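Local coordinates for isomaltodextranase (PDB 5AWO), which hydrolyses the (1->6)-alpha-D-glucosidic linkages of dextran-type polysaccharides, releasing isomaltose units one after another from the non-reducing ends of the chains, at residues A[543-548]-A[559-564]; A[515-520]-A[588-593]. All coordinates share one frame; numbering follows the deposited sequence.

In the fold
Contact 1 and contact 2 belong to one antiparallel sheet in the carbohydrate-binding module, a CBM35-type beta sandwich. Their centres lie about 10 Å apart. In the sheet, strand 542-549 of contact 1 runs beside strand 585-592 of contact 2. Thr545 N lies 2.8 Å from Gly592 O, and Thr547 N lies 2.9 Å from Thr590 O; both are probable hydrogen bonds. Along the chain, the hairpin of contact 1 is nested inside the loop that contact 2 closes. The centre of contact 2 is about 17 Å from the centre of the chain, that of contact 1 about 27 Å. Both lie away from the probable nucleophile Asp201 and proton donor Asp262.

Contact 1: A[543-548]-A[559-564]; sequences TMTVTA and PVHVSF
Segments 543-548 and 559-564 are the two arms of a beta hairpin in the CBM35-type beta-sandwich module. Four backbone hydrogen bonds join them, two at Met544-Val562 and two at Val546-Val560. The straightest runs from Val562 N to Met544 O at 2.8 Å, nearly along the C=O axis. The longest runs from Val560 N to Val546 O at 3.2 Å, with the donor above the carbonyl plane.

One face carries Met544, Val546, Val560, Val562 and the Phe564 ring. Phe564 and Met544 cross at about a right angle. CE1 of Phe564 meets Met544 CB at 3.7 Å. Met544 then bends (chi2 -73°), so SD and CE turn off from the partner strand. Val546 and Val562 cross obliquely. Each has CG1 anti to its backbone N, so the CG2 methyls face each other, 3.6 Å apart.

The other face is more polar. The Thr545 and His561 side chains lie side by side and point the same way. Thr545 OG1 is 3.6 Å from His561 ND1. This pair is not hydrogen-bonded; each bonds to Asp597 instead. OD2 of Asp597 takes Thr545 OG1. OD1 bonds to both His561 ND1 and Thr543 OG1. One carboxylate thus ties three side chains of the hairpin together, and its negative charge probably polarises the imidazole and may favour its protonated form. Pro559, which follows a cis peptide bond, lies beside two threonine methyls. Its CB is 3.6 Å from Thr545 CG2. Its CA is pressed tightly against Thr547 CG2 at 3.5 Å.

The strands cross at 142° between their directions, short of exactly antiparallel. Strand 585-592 flanks 542-549 in the sheet. On the apolar face, Tyr532 of strand 526-535 packs on Val546 and Val562, Ile580 of strand 574-582 touches Val546, and Tyr534 meets Phe564 edge-to-face.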
loop_
_atom_site.group_PDB
_atom_site.type_symbol
_atom_site.label_atom_id
_atom_site.label_comp_id
_atom_site.label_asym_id
_atom_site.label_seq_id
_atom_site.Cartn_x
_atom_site.Cartn_y
_atom_site.Cartn_z
ATOM N N THR A 543 2.422 -30.348 -5.912
ATOM C CA THR A 543 1.592 -29.967 -4.780
ATOM C C THR A 543 1.795 -28.485 -4.467
ATOM O O THR A 543 2.840 -27.931 -4.764
ATOM C CB THR A 543 1.822 -30.834 -3.516
ATOM O OG1 THR A 543 3.078 -30.529 -2.896
ATOM C CG2 THR A 543 1.772 -32.329 -3.876
ATOM N N MET A 544 0.773 -27.889 -3.881
ATOM C CA MET A 544 0.867 -26.539 -3.301
ATOM C C MET A 544 0.278 -26.553 -1.917
ATOM O O MET A 544 -0.633 -27.336 -1.630
ATOM C CB MET A 544 0.094 -25.516 -4.156
ATOM C CG MET A 544 0.619 -25.388 -5.559
ATOM S SD MET A 544 2.200 -24.535 -5.712
ATOM C CE MET A 544 3.045 -25.444 -6.998
ATOM N N THR A 545 0.786 -25.674 -1.058
ATOM C CA THR A 545 0.245 -25.507 0.275
ATOM C C THR A 545 -0.856 -24.448 0.253
ATOM O O THR A 545 -0.641 -23.350 -0.283
ATOM C CB THR A 545 1.362 -25.115 1.262
ATOM O OG1 THR A 545 2.378 -26.140 1.269
ATOM C CG2 THR A 545 0.803 -24.904 2.649
ATOM N N VAL A 546 -2.022 -24.780 0.806
ATOM C CA VAL A 546 -3.199 -23.901 0.798
ATOM C C VAL A 546 -3.658 -23.646 2.222
ATOM O O VAL A 546 -3.824 -24.587 3.010
ATOM C CB VAL A 546 -4.372 -24.476 -0.023
ATOM C CG1 VAL A 546 -5.601 -23.565 0.056
ATOM C CG2 VAL A 546 -3.961 -24.690 -1.475
ATOM N N THR A 547 -3.837 -22.368 2.561
ATOM C CA THR A 547 -4.419 -21.984 3.827
ATOM C C THR A 547 -5.608 -21.046 3.637
ATOM O O THR A 547 -5.766 -20.404 2.580
ATOM C CB THR A 547 -3.411 -21.282 4.765
ATOM O OG1 THR A 547 -2.883 -20.082 4.151
ATOM C CG2 THR A 547 -2.270 -22.188 5.135
ATOM N N ALA A 548 -6.451 -21.009 4.662
ATOM C CA ALA A 548 -7.400 -19.920 4.878
ATOM C C ALA A 548 -7.170 -19.326 6.261
ATOM O O ALA A 548 -6.906 -20.055 7.231
ATOM C CB ALA A 548 -8.835 -20.402 4.718
ATOM N N PRO A 559 -2.500 -25.392 7.186
ATOM C CA PRO A 559 -1.978 -25.591 5.844
ATOM C C PRO A 559 -2.100 -27.051 5.443
ATOM O O PRO A 559 -1.848 -27.937 6.269
ATOM C CB PRO A 559 -0.502 -25.179 5.952
ATOM C CG PRO A 559 -0.342 -24.520 7.268
ATOM C CD PRO A 559 -1.446 -25.038 8.143
ATOM N N VAL A 560 -2.513 -27.284 4.208
ATOM C CA VAL A 560 -2.539 -28.622 3.637
ATOM C C VAL A 560 -1.926 -28.611 2.246
ATOM O O VAL A 560 -2.012 -27.618 1.517
ATOM C CB VAL A 560 -3.966 -29.223 3.570
ATOM C CG1 VAL A 560 -4.530 -29.425 4.971
ATOM C CG2 VAL A 560 -4.898 -28.371 2.713
ATOM N N HIS A 561 -1.301 -29.723 1.884
ATOM C CA HIS A 561 -0.830 -29.925 0.529
ATOM C C HIS A 561 -2.025 -30.333 -0.302
ATOM O O HIS A 561 -2.690 -31.330 0.006
ATOM C CB HIS A 561 0.229 -31.030 0.460
ATOM C CG HIS A 561 1.478 -30.731 1.229
ATOM N ND1 HIS A 561 2.357 -29.738 0.862
ATOM C CD2 HIS A 561 2.006 -31.311 2.335
ATOM C CE1 HIS A 561 3.364 -29.704 1.716
ATOM N NE2 HIS A 561 3.179 -30.656 2.617
ATOM N N VAL A 562 -2.311 -29.553 -1.339
ATOM C CA VAL A 562 -3.316 -29.882 -2.330
ATOM C C VAL A 562 -2.570 -30.401 -3.553
ATOM O O VAL A 562 -1.526 -29.858 -3.921
ATOM C CB VAL A 562 -4.178 -28.644 -2.677
ATOM C CG1 VAL A 562 -5.152 -28.963 -3.799
ATOM C CG2 VAL A 562 -4.914 -28.162 -1.441
ATOM N N SER A 563 -3.057 -31.484 -4.157
ATOM C CA SER A 563 -2.326 -32.134 -5.233
ATOM C C SER A 563 -2.851 -31.731 -6.592
ATOM O O SER A 563 -4.054 -31.521 -6.758
ATOM C CB SER A 563 -2.386 -33.666 -5.069
ATOM O OG SER A 563 -1.810 -34.042 -3.833
ATOM N N PHE A 564 -1.938 -31.644 -7.555
ATOM C CA PHE A 564 -2.198 -31.149 -8.899
ATOM C C PHE A 564 -1.596 -32.112 -9.941
ATOM O O PHE A 564 -0.389 -32.120 -10.153
ATOM C CB PHE A 564 -1.589 -29.743 -9.061
ATOM C CG PHE A 564 -2.226 -28.702 -8.181
ATOM C CD1 PHE A 564 -1.793 -28.504 -6.878
ATOM C CD2 PHE A 564 -3.260 -27.907 -8.660
ATOM C CE1 PHE A 564 -2.381 -27.544 -6.063
ATOM C CE2 PHE A 564 -3.851 -26.949 -7.843
ATOM C CZ PHE A 564 -3.415 -26.767 -6.549
#

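Contact 2: A[515-520]-A[588-593]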
loop_
_atom_site.group_PDB
_atom_site.type_symbol
_atom_site.label_atom_id
_atom_site.label_comp_id
_atom_site.label_asym_id
_atom_site.label_seq_id
_atom_site.Cartn_x
_atom_site.Cartn_y
_atom_site.Cartn_z
ATOM N N LEU A 515 3.884 -17.351 -3.599
ATOM C CA LEU A 515 2.499 -17.513 -3.210
ATOM C C LEU A 515 1.582 -16.519 -3.922
ATOM O O LEU A 515 2.041 -15.510 -4.479
ATOM C CB LEU A 515 2.332 -17.396 -1.679
ATOM C CG LEU A 515 2.766 -16.063 -1.015
ATOM C CD1 LEU A 515 1.715 -14.946 -1.138
ATOM C CD2 LEU A 515 3.162 -16.250 0.453
ATOM N N VAL A 516 0.299 -16.831 -3.850
ATOM C CA VAL A 516 -0.793 -15.966 -4.313
ATOM C C VAL A 516 -1.825 -15.894 -3.221
ATOM O O VAL A 516 -2.171 -16.907 -2.594
ATOM C CB VAL A 516 -1.459 -16.489 -5.597
ATOM C CG1 VAL A 516 -2.595 -15.575 -6.049
ATOM C CG2 VAL A 516 -0.435 -16.631 -6.701
ATOM N N THR A 517 -2.319 -14.689 -2.953
ATOM C CA THR A 517 -3.327 -14.468 -1.927
ATOM C C THR A 517 -4.582 -13.852 -2.517
ATOM O O THR A 517 -4.522 -12.844 -3.254
ATOM C CB THR A 517 -2.800 -13.577 -0.778
ATOM O OG1 THR A 517 -1.689 -14.237 -0.138
ATOM C CG2 THR A 517 -3.851 -13.248 0.237
ATOM N N PHE A 518 -5.711 -14.449 -2.160
ATOM C CA PHE A 518 -7.050 -14.020 -2.564
ATOM C C PHE A 518 -7.826 -13.629 -1.326
ATOM O O PHE A 518 -7.764 -14.311 -0.293
ATOM C CB PHE A 518 -7.828 -15.160 -3.244
ATOM C CG PHE A 518 -7.166 -15.728 -4.457
ATOM C CD1 PHE A 518 -7.435 -15.222 -5.723
ATOM C CD2 PHE A 518 -6.315 -16.823 -4.343
ATOM C CE1 PHE A 518 -6.859 -15.765 -6.849
ATOM C CE2 PHE A 518 -5.729 -17.365 -5.462
ATOM C CZ PHE A 518 -5.991 -16.847 -6.721
ATOM N N ALA A 519 -8.604 -12.553 -1.417
ATOM C CA ALA A 519 -9.556 -12.223 -0.390
ATOM C C ALA A 519 -10.917 -12.701 -0.821
ATOM O O ALA A 519 -11.358 -12.411 -1.913
ATOM C CB ALA A 519 -9.595 -10.724 -0.155
ATOM N N VAL A 520 -11.598 -13.421 0.064
ATOM C CA VAL A 520 -12.900 -13.983 -0.267
ATOM C C VAL A 520 -13.865 -13.688 0.880
ATOM O O VAL A 520 -13.494 -13.760 2.046
ATOM C CB VAL A 520 -12.823 -15.516 -0.537
ATOM C CG1 VAL A 520 -11.747 -15.850 -1.548
ATOM C CG2 VAL A 520 -12.592 -16.290 0.736
ATOM N N LEU A 588 -8.709 -14.754 3.954
ATOM C CA LEU A 588 -7.589 -14.707 3.029
ATOM C C LEU A 588 -7.196 -16.125 2.659
ATOM O O LEU A 588 -6.803 -16.904 3.548
ATOM C CB LEU A 588 -6.399 -13.967 3.638
ATOM C CG LEU A 588 -6.549 -12.453 3.868
ATOM C CD1 LEU A 588 -6.980 -11.746 2.587
ATOM C CD2 LEU A 588 -7.497 -12.097 4.996
ATOM N N VAL A 589 -7.331 -16.464 1.389
ATOM C CA VAL A 589 -6.989 -17.797 0.897
ATOM C C VAL A 589 -5.683 -17.642 0.157
ATOM O O VAL A 589 -5.618 -16.952 -0.875
ATOM C CB VAL A 589 -8.101 -18.375 -0.006
ATOM C CG1 VAL A 589 -7.694 -19.733 -0.560
ATOM C CG2 VAL A 589 -9.403 -18.503 0.774
ATOM N N THR A 590 -4.640 -18.261 0.700
ATOM C CA THR A 590 -3.296 -18.204 0.162
ATOM C C THR A 590 -2.853 -19.584 -0.313
ATOM O O THR A 590 -2.973 -20.573 0.430
ATOM C CB THR A 590 -2.328 -17.611 1.199
ATOM O OG1 THR A 590 -2.715 -16.237 1.440
ATOM C CG2 THR A 590 -0.880 -17.651 0.752
ATOM N N ILE A 591 -2.341 -19.617 -1.531
ATOM C CA ILE A 591 -1.793 -20.819 -2.176
ATOM C C ILE A 591 -0.357 -20.528 -2.562
ATOM O O ILE A 591 -0.092 -19.519 -3.217
ATOM C CB ILE A 591 -2.625 -21.278 -3.408
ATOM C CG1 ILE A 591 -1.950 -22.467 -4.108
ATOM C CG2 ILE A 591 -2.871 -20.135 -4.398
ATOM C CD1 ILE A 591 -2.847 -23.207 -5.096
ATOM N N GLY A 592 0.582 -21.391 -2.152
ATOM C CA GLY A 592 1.985 -21.177 -2.432
ATOM C C GLY A 592 2.793 -22.458 -2.418
ATOM O O GLY A 592 2.280 -23.501 -2.032
ATOM N N ARG A 593 4.037 -22.347 -2.857
ATOM C CA ARG A 593 4.896 -23.511 -3.054
ATOM C C ARG A 593 5.994 -23.515 -1.996
ATOM O O ARG A 593 6.984 -22.791 -2.108
ATOM C CB ARG A 593 5.473 -23.468 -4.463
ATOM C CG ARG A 593 5.836 -24.847 -5.019
ATOM C CD ARG A 593 7.080 -25.396 -4.358
ATOM N NE ARG A 593 7.675 -26.448 -5.189
ATOM C CZ ARG A 593 8.761 -27.127 -4.864
ATOM N NH1 ARG A 593 9.369 -26.902 -3.702
ATOM N NH2 ARG A 593 9.236 -28.030 -5.712
#
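This is an antiparallel strand pair of the beta sandwich that forms the CBM35-type module. Segments 515-520 and 588-593 lie far apart in sequence but run at 166° to each other in the sheet. Four backbone hydrogen bonds join Val516 to Ile591 and Phe518 to Val589. Three of them run nearly along the C=O axis. The exception is Phe518 N to Val589 O, where the donor sits above the carbonyl plane.

The face with Val516, Phe518, Val520, Val589 and Ile591 is apolar. The Phe518 ring rises from its strand and turns an edge to its neighbour: Val589 O and Ile591 CG2 both lie near the ring plane. CE2 is 4.1 Å from Ile591 CG2. That methyl faces the notch between the ring edge and Val516 CB, which is also 4.1 Å away. At the far end, Val589 CG2 meets Val520 CG2 at 3.9 Å. Leu603 and Ile606 of strand 601-609 pack on Phe518, and Leu603 also touches Ile591. Thus the opposing sheet of the sandwich closes over this face.

The other face carries Leu515, Thr517, Ala519, Leu588 and Thr590. Leu588 bends so that its CD1 comes back over the partner strand and rests on Ala519 CB at 3.9 Å. At the other end, Leu515 lies over Gly592. Their CA atoms are only 3.8 Å apart, and a CB on Gly592 would fall 2.8 Å from Leu515 CB, a clash. Leu515 CB also touches Thr590 CG2.

Between these two ends sits a threonine pair. In Thr517 (chi1 -62°) and Thr590 (chi1 -65°), OG1 is anti to the carbonyl carbon, which turns the two hydroxyls to each other. The side chains cross obliquely, and Thr517 OG1 and Thr590 OG1 share a hydrogen bond of 2.7 Å in which either could be the donor.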